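Local coordinates for sporozoite microneme protein essential for cell traversal (Plasmodium berghei, PDB 4U5A) that is essential for the traversal of host cells by malaria sporozoites, as a microneme protein built around a four-helix bundle, at residues 28-39 and 113-124. Residues are numbered along the deposited sequence; the frame is centred on the assembly and turned at random.
Sequences TKQTIKDLFLDI and IQINELNKSHII
Leu-35 drops as a knob into a hole formed by Ile-113, Asn-116, Glu-117 and Lys-120, and its two methyl branches divide the work. CD1 lies against the buried side of the hole, 3.9 Å from Asn-116 CB, while CD2 turns to the aliphatic parts of the charged residues, 3.8 Å from Glu-117 CG and in similar contact with the CD carbon of Lys-120. One helical turn earlier the reach comes from the other helix: Ile-113, its CG1 beside the backbone N (chi1 -74°), extends across so that its CD1 rests 3.7 Å from Thr-31 CG2 and also meets the CG2 methyl of Thr-28. Both threonines turn these methyls to the isoleucine, while Thr-28 OG1 hydrogen-bonds to the carbonyl of Asp-24 and Thr-31 OG1 to that of Ala-27. The two segments belong to helices 10-39 and 88-126 of the four-helix bundle and run nearly parallel, 8° apart, with axes 10.1 Å from each other at closest approach. Inward, Ile-32 packs on Leu-65 of helix 59-84 and Asn-116 on Phe-181 of helix 167-197, and Asn-116 ND2 hydrogen-bonds to the carbonyl oxygen of Leu-112. Toward the C-terminal ends Ile-39 lies obliquely over the stem of Lys-120, CG1 to CG 3.7 Å, and its CG2 meets Ile-123 CG2 at 4.0 Å. The margin facing away from the bundle interior, where Asp-38, Glu-117 and the end of Lys-120 lie, is looser and more polar. There Lys-120 starts out extended, then bends at chi3 (136°) and chi4, passing its CE 4.0 Å from Asp-38 CB. Its NZ nevertheless stays 5.5 Å from Asp-38 OD2, too far for a salt bridge, although the opposite charges may still attract weakly at this more exposed edge of the helix pair.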
ATOM      1  N   THR A  28       0.548   0.399   7.075  1.00 37.32           N
ATOM      2  CA  THR A  28       0.301   0.762   5.680  1.00 41.31           C
ATOM      3  C   THR A  28      -1.191   0.978   5.414  1.00 49.61           C
ATOM      4  O   THR A  28      -1.592   1.950   4.756  1.00 54.90           O
ATOM      5  CB  THR A  28       0.831  -0.320   4.723  1.00 32.06           C
ATOM      6  OG1 THR A  28       2.243  -0.476   4.907  1.00 44.03           O
ATOM      7  CG2 THR A  28       0.549   0.059   3.279  1.00 47.00           C
ATOM      8  N   LYS A  29      -2.004   0.068   5.946  1.00 40.09           N
ATOM      9  CA  LYS A  29      -3.452   0.136   5.807  1.00 38.13           C
ATOM     10  C   LYS A  29      -3.965   1.455   6.358  1.00 41.99           C
ATOM     11  O   LYS A  29      -4.773   2.130   5.718  1.00 47.20           O
ATOM     12  CB  LYS A  29      -4.134  -1.036   6.523  1.00 42.77           C
ATOM     13  CG  LYS A  29      -3.976  -2.379   5.819  1.00 57.89           C
ATOM     14  CD  LYS A  29      -5.065  -3.366   6.228  1.00 45.06           C
ATOM     15  CE  LYS A  29      -4.813  -3.978   7.592  1.00 48.14           C
ATOM     16  NZ  LYS A  29      -5.942  -4.871   7.984  1.00 51.04           N
ATOM     17  N   GLN A  30      -3.486   1.824   7.542  1.00 42.89           N
ATOM     18  CA  GLN A  30      -3.893   3.080   8.156  1.00 41.67           C
ATOM     19  C   GLN A  30      -3.456   4.278   7.315  1.00 41.61           C
ATOM     20  O   GLN A  30      -4.203   5.244   7.176  1.00 40.48           O
ATOM     21  CB  GLN A  30      -3.339   3.190   9.581  1.00 24.12           C
ATOM     22  CG  GLN A  30      -3.786   4.442  10.324  1.00 42.60           C
ATOM     23  CD  GLN A  30      -5.296   4.628  10.324  1.00 58.11           C
ATOM     24  OE1 GLN A  30      -5.796   5.722  10.059  1.00 51.83           O
ATOM     25  NE2 GLN A  30      -6.028   3.561  10.623  1.00 60.53           N
ATOM     26  N   THR A  31      -2.255   4.210   6.749  1.00 45.08           N
ATOM     27  CA  THR A  31      -1.773   5.287   5.884  1.00 38.03           C
ATOM     28  C   THR A  31      -2.701   5.503   4.682  1.00 46.96           C
ATOM     29  O   THR A  31      -3.113   6.635   4.393  1.00 54.18           O
ATOM     30  CB  THR A  31      -0.341   5.011   5.386  1.00 43.79           C
ATOM     31  OG1 THR A  31       0.544   4.889   6.507  1.00 50.32           O
ATOM     32  CG2 THR A  31       0.136   6.141   4.487  1.00 32.25           C
ATOM     33  N   ILE A  32      -3.029   4.415   3.985  1.00 48.21           N
ATOM     34  CA  ILE A  32      -3.900   4.499   2.808  1.00 46.93           C
ATOM     35  C   ILE A  32      -5.315   4.961   3.193  1.00 50.43           C
ATOM     36  O   ILE A  32      -5.952   5.756   2.476  1.00 60.92           O
ATOM     37  CB  ILE A  32      -3.961   3.151   2.068  1.00 39.63           C
ATOM     38  CG1 ILE A  32      -2.548   2.705   1.679  1.00 38.54           C
ATOM     39  CG2 ILE A  32      -4.840   3.254   0.832  1.00 37.34           C
ATOM     40  CD1 ILE A  32      -2.496   1.369   0.963  1.00 37.85           C
ATOM     41  N   LYS A  33      -5.803   4.470   4.328  1.00 47.34           N
ATOM     42  CA  LYS A  33      -7.087   4.929   4.837  1.00 54.47           C
ATOM     43  C   LYS A  33      -7.034   6.435   5.051  1.00 55.95           C
ATOM     44  O   LYS A  33      -7.987   7.133   4.736  1.00 54.17           O
ATOM     45  CB  LYS A  33      -7.469   4.216   6.136  1.00 51.21           C
ATOM     46  CG  LYS A  33      -8.890   4.522   6.583  1.00 66.99           C
ATOM     47  CD  LYS A  33      -9.899   4.161   5.497  1.00 77.05           C
ATOM     48  CE  LYS A  33     -11.329   4.462   5.932  1.00 69.28           C
ATOM     49  NZ  LYS A  33     -11.691   3.800   7.215  1.00 77.88           N
ATOM     50  N   ASP A  34      -5.917   6.926   5.589  1.00 60.45           N
ATOM     51  CA  ASP A  34      -5.707   8.364   5.758  1.00 58.83           C
ATOM     52  C   ASP A  34      -5.734   9.095   4.421  1.00 54.46           C
ATOM     53  O   ASP A  34      -6.225  10.219   4.341  1.00 50.48           O
ATOM     54  CB  ASP A  34      -4.382   8.647   6.469  1.00 52.42           C
ATOM     55  CG  ASP A  34      -4.447   8.372   7.954  1.00 69.17           C
ATOM     56  OD1 ASP A  34      -5.570   8.203   8.477  1.00 64.32           O
ATOM     57  OD2 ASP A  34      -3.375   8.329   8.597  1.00 59.51           O
ATOM     58  N   LEU A  35      -5.205   8.462   3.376  1.00 53.95           N
ATOM     59  CA  LEU A  35      -5.300   9.039   2.038  1.00 50.16           C
ATOM     60  C   LEU A  35      -6.764   9.270   1.693  1.00 55.52           C
ATOM     61  O   LEU A  35      -7.181  10.396   1.384  1.00 61.65           O
ATOM     62  CB  LEU A  35      -4.657   8.129   0.988  1.00 43.55           C
ATOM     63  CG  LEU A  35      -3.132   8.057   0.899  1.00 56.67           C
ATOM     64  CD1 LEU A  35      -2.711   7.155  -0.252  1.00 49.39           C
ATOM     65  CD2 LEU A  35      -2.531   9.442   0.742  1.00 52.08           C
ATOM     66  N   PHE A  36      -7.549   8.198   1.775  1.00 63.73           N
ATOM     67  CA  PHE A  36      -8.966   8.288   1.439  1.00 59.50           C
ATOM     68  C   PHE A  36      -9.743   9.279   2.319  1.00 64.97           C
ATOM     69  O   PHE A  36     -10.587  10.014   1.819  1.00 59.27           O
ATOM     70  CB  PHE A  36      -9.611   6.904   1.519  1.00 45.15           C
ATOM     71  CG  PHE A  36      -9.458   6.100   0.262  1.00 42.41           C
ATOM     72  CD1 PHE A  36     -10.345   6.262  -0.790  1.00 43.13           C
ATOM     73  CD2 PHE A  36      -8.425   5.185   0.128  1.00 45.71           C
ATOM     74  CE1 PHE A  36     -10.210   5.526  -1.951  1.00 46.43           C
ATOM     75  CE2 PHE A  36      -8.281   4.443  -1.031  1.00 44.33           C
ATOM     76  CZ  PHE A  36      -9.175   4.615  -2.073  1.00 47.69           C
ATOM     77  N   LEU A  37      -9.443   9.314   3.613  1.00 58.08           N
ATOM     78  CA  LEU A  37     -10.113  10.230   4.534  1.00 57.39           C
ATOM     79  C   LEU A  37      -9.783  11.679   4.201  1.00 65.00           C
ATOM     80  O   LEU A  37     -10.655  12.549   4.237  1.00 67.16           O
ATOM     81  CB  LEU A  37      -9.724   9.922   5.983  1.00 55.25           C
ATOM     82  CG  LEU A  37     -10.206   8.587   6.561  1.00 62.48           C
ATOM     83  CD1 LEU A  37      -9.822   8.458   8.023  1.00 66.29           C
ATOM     84  CD2 LEU A  37     -11.707   8.425   6.386  1.00 64.55           C
ATOM     85  N   ASP A  38      -8.515  11.938   3.895  1.00 66.24           N
ATOM     86  CA  ASP A  38      -8.075  13.278   3.528  1.00 66.56           C
ATOM     87  C   ASP A  38      -8.736  13.717   2.227  1.00 67.32           C
ATOM     88  O   ASP A  38      -9.030  14.898   2.039  1.00 80.00           O
ATOM     89  CB  ASP A  38      -6.551  13.335   3.397  1.00 55.07           C
ATOM     90  CG  ASP A  38      -5.846  13.200   4.730  1.00 69.55           C
ATOM     91  OD1 ASP A  38      -6.487  13.457   5.771  1.00 68.69           O
ATOM     92  OD2 ASP A  38      -4.653  12.827   4.737  1.00 85.27           O
ATOM     93  N   ILE A  39      -8.983  12.764   1.333  1.00 61.57           N
ATOM     94  CA  ILE A  39      -9.696  13.079   0.098  1.00 57.98           C
ATOM     95  C   ILE A  39     -11.173  13.361   0.369  1.00 65.60           C
ATOM     96  O   ILE A  39     -11.774  14.226  -0.269  1.00 78.32           O
ATOM     97  CB  ILE A  39      -9.578  11.942  -0.939  1.00 65.48           C
ATOM     98  CG1 ILE A  39      -8.112  11.684  -1.288  1.00 61.26           C
ATOM     99  CG2 ILE A  39     -10.355  12.278  -2.205  1.00 41.03           C
ATOM    100  CD1 ILE A  39      -7.917  10.645  -2.373  1.00 55.77           C
ATOM    101  N   ILE A 113       2.390   4.177  -2.017  1.00 32.77           N
ATOM    102  CA  ILE A 113       1.822   5.203  -1.154  1.00 35.43           C
ATOM    103  C   ILE A 113       2.245   6.585  -1.633  1.00 51.77           C
ATOM    104  O   ILE A 113       1.414   7.483  -1.724  1.00 57.63           O
ATOM    105  CB  ILE A 113       2.240   5.022   0.324  1.00 36.98           C
ATOM    106  CG1 ILE A 113       1.496   3.846   0.959  1.00 41.98           C
ATOM    107  CG2 ILE A 113       1.964   6.286   1.125  1.00 31.79           C
ATOM    108  CD1 ILE A 113       1.827   3.641   2.428  1.00 52.25           C
ATOM    109  N   GLN A 114       3.522   6.756  -1.964  1.00 45.38           N
ATOM    110  CA  GLN A 114       3.981   8.050  -2.475  1.00 55.12           C
ATOM    111  C   GLN A 114       3.228   8.455  -3.745  1.00 54.67           C
ATOM    112  O   GLN A 114       2.668   9.574  -3.848  1.00 65.09           O
ATOM    113  CB  GLN A 114       5.482   8.004  -2.762  1.00 56.14           C
ATOM    114  CG  GLN A 114       6.336   7.876  -1.519  1.00 72.65           C
ATOM    115  CD  GLN A 114       5.932   8.852  -0.430  1.00 94.33           C
ATOM    116  OE1 GLN A 114       5.839  10.060  -0.658  1.00 91.51           O
ATOM    117  NE2 GLN A 114       5.678   8.327   0.763  1.00 93.20           N
ATOM    118  N   ILE A 115       3.212   7.526  -4.699  1.00 41.56           N
ATOM    119  CA  ILE A 115       2.485   7.714  -5.952  1.00 40.59           C
ATOM    120  C   ILE A 115       1.051   8.201  -5.700  1.00 49.32           C
ATOM    121  O   ILE A 115       0.602   9.189  -6.302  1.00 52.64           O
ATOM    122  CB  ILE A 115       2.471   6.411  -6.781  1.00 34.24           C
ATOM    123  CG1 ILE A 115       3.894   6.058  -7.236  1.00 35.44           C
ATOM    124  CG2 ILE A 115       1.530   6.535  -7.975  1.00 36.66           C
ATOM    125  CD1 ILE A 115       3.964   4.847  -8.143  1.00 44.13           C
ATOM    126  N   ASN A 116       0.338   7.520  -4.806  1.00 46.80           N
ATOM    127  CA  ASN A 116      -1.056   7.879  -4.550  1.00 56.20           C
ATOM    128  C   ASN A 116      -1.210   9.077  -3.609  1.00 46.83           C
ATOM    129  O   ASN A 116      -2.320   9.565  -3.403  1.00 47.61           O
ATOM    130  CB  ASN A 116      -1.824   6.673  -4.016  1.00 46.16           C
ATOM    131  CG  ASN A 116      -2.137   5.669  -5.107  1.00 45.93           C
ATOM    132  OD1 ASN A 116      -3.195   5.727  -5.733  1.00 62.44           O
ATOM    133  ND2 ASN A 116      -1.206   4.758  -5.362  1.00 48.51           N
ATOM    134  N   GLU A 117      -0.108   9.537  -3.025  1.00 48.24           N
ATOM    135  CA  GLU A 117      -0.121  10.795  -2.288  1.00 56.80           C
ATOM    136  C   GLU A 117      -0.190  11.915  -3.308  1.00 49.81           C
ATOM    137  O   GLU A 117      -1.007  12.843  -3.190  1.00 44.36           O
ATOM    138  CB  GLU A 117       1.128  10.955  -1.416  1.00 57.78           C
ATOM    139  CG  GLU A 117       1.151  10.125  -0.144  1.00 76.08           C
ATOM    140  CD  GLU A 117       2.256  10.559   0.809  1.00 94.79           C
ATOM    141  OE1 GLU A 117       2.933  11.571   0.523  1.00100.85           O
ATOM    142  OE2 GLU A 117       2.457   9.876   1.837  1.00 84.67           O
ATOM    143  N   LEU A 118       0.649  11.810  -4.335  1.00 43.88           N
ATOM    144  CA  LEU A 118       0.574  12.782  -5.421  1.00 36.03           C
ATOM    145  C   LEU A 118      -0.780  12.691  -6.142  1.00 49.94           C
ATOM    146  O   LEU A 118      -1.363  13.718  -6.516  1.00 51.89           O
ATOM    147  CB  LEU A 118       1.734  12.595  -6.403  1.00 46.05           C
ATOM    148  CG  LEU A 118       1.817  13.620  -7.538  1.00 47.58           C
ATOM    149  CD1 LEU A 118       1.953  15.017  -6.963  1.00 38.76           C
ATOM    150  CD2 LEU A 118       2.988  13.325  -8.464  1.00 38.41           C
ATOM    151  N   ASN A 119      -1.282  11.468  -6.319  1.00 51.23           N
ATOM    152  CA  ASN A 119      -2.616  11.263  -6.897  1.00 51.60           C
ATOM    153  C   ASN A 119      -3.734  11.903  -6.059  1.00 43.48           C
ATOM    154  O   ASN A 119      -4.668  12.503  -6.602  1.00 48.68           O
ATOM    155  CB  ASN A 119      -2.898   9.765  -7.071  1.00 44.03           C
ATOM    156  CG  ASN A 119      -2.248   9.175  -8.320  1.00 49.30           C
ATOM    157  OD1 ASN A 119      -1.998   9.874  -9.305  1.00 44.66           O
ATOM    158  ND2 ASN A 119      -1.981   7.872  -8.283  1.00 50.20           N
ATOM    159  N   LYS A 120      -3.629  11.768  -4.738  1.00 36.56           N
ATOM    160  CA  LYS A 120      -4.566  12.383  -3.797  1.00 35.18           C
ATOM    161  C   LYS A 120      -4.566  13.899  -3.927  1.00 56.79           C
ATOM    162  O   LYS A 120      -5.628  14.522  -4.037  1.00 57.57           O
ATOM    163  CB  LYS A 120      -4.219  11.989  -2.359  1.00 40.69           C
ATOM    164  CG  LYS A 120      -4.673  13.000  -1.309  1.00 51.23           C
ATOM    165  CD  LYS A 120      -4.079  12.697   0.058  1.00 63.62           C
ATOM    166  CE  LYS A 120      -3.566  13.960   0.734  1.00 75.67           C
ATOM    167  NZ  LYS A 120      -2.415  14.527  -0.025  1.00 59.98           N
ATOM    168  N   SER A 121      -3.369  14.487  -3.905  1.00 61.08           N
ATOM    169  CA  SER A 121      -3.232  15.931  -4.062  1.00 50.59           C
ATOM    170  C   SER A 121      -3.859  16.389  -5.376  1.00 50.16           C
ATOM    171  O   SER A 121      -4.579  17.393  -5.422  1.00 48.64           O
ATOM    172  CB  SER A 121      -1.761  16.350  -4.001  1.00 44.43           C
ATOM    173  OG  SER A 121      -1.216  16.133  -2.709  1.00 50.00           O
ATOM    174  N   HIS A 122      -3.584  15.637  -6.437  1.00 43.81           N
ATOM    175  CA  HIS A 122      -4.131  15.927  -7.757  1.00 41.25           C
ATOM    176  C   HIS A 122      -5.664  15.928  -7.736  1.00 55.04           C
ATOM    177  O   HIS A 122      -6.306  16.814  -8.318  1.00 61.06           O
ATOM    178  CB  HIS A 122      -3.605  14.907  -8.770  1.00 35.26           C
ATOM    179  CG  HIS A 122      -3.817  15.298 -10.197  1.00 47.50           C
ATOM    180  ND1 HIS A 122      -4.344  16.517 -10.570  1.00 62.11           N
ATOM    181  CD2 HIS A 122      -3.571  14.630 -11.352  1.00 45.47           C
ATOM    182  CE1 HIS A 122      -4.415  16.582 -11.886  1.00 48.83           C
ATOM    183  NE2 HIS A 122      -3.950  15.449 -12.386  1.00 43.94           N
ATOM    184  N   ILE A 123      -6.246  14.939  -7.059  1.00 52.60           N
ATOM    185  CA  ILE A 123      -7.700  14.833  -6.961  1.00 59.59           C
ATOM    186  C   ILE A 123      -8.297  16.004  -6.178  1.00 59.46           C
ATOM    187  O   ILE A 123      -9.276  16.615  -6.617  1.00 49.20           O
ATOM    188  CB  ILE A 123      -8.131  13.504  -6.296  1.00 59.30           C
ATOM    189  CG1 ILE A 123      -7.829  12.317  -7.220  1.00 62.88           C
ATOM    190  CG2 ILE A 123      -9.612  13.527  -5.952  1.00 38.46           C
ATOM    191  CD1 ILE A 123      -8.013  10.962  -6.560  1.00 44.03           C
ATOM    192  N   ILE A 124      -7.714  16.309  -5.020  1.00 54.37           N
ATOM    193  CA  ILE A 124      -8.190  17.425  -4.203  1.00 57.73           C
ATOM    194  C   ILE A 124      -8.137  18.732  -4.987  1.00 65.62           C
ATOM    195  O   ILE A 124      -9.079  19.517  -4.945  1.00 65.05           O
ATOM    196  CB  ILE A 124      -7.387  17.571  -2.889  1.00 59.24           C
ATOM    197  CG1 ILE A 124      -7.844  16.520  -1.870  1.00 54.13           C
ATOM    198  CG2 ILE A 124      -7.599  18.939  -2.279  1.00 57.83           C
ATOM    199  CD1 ILE A 124      -7.102  16.570  -0.539  1.00 55.34           C
TER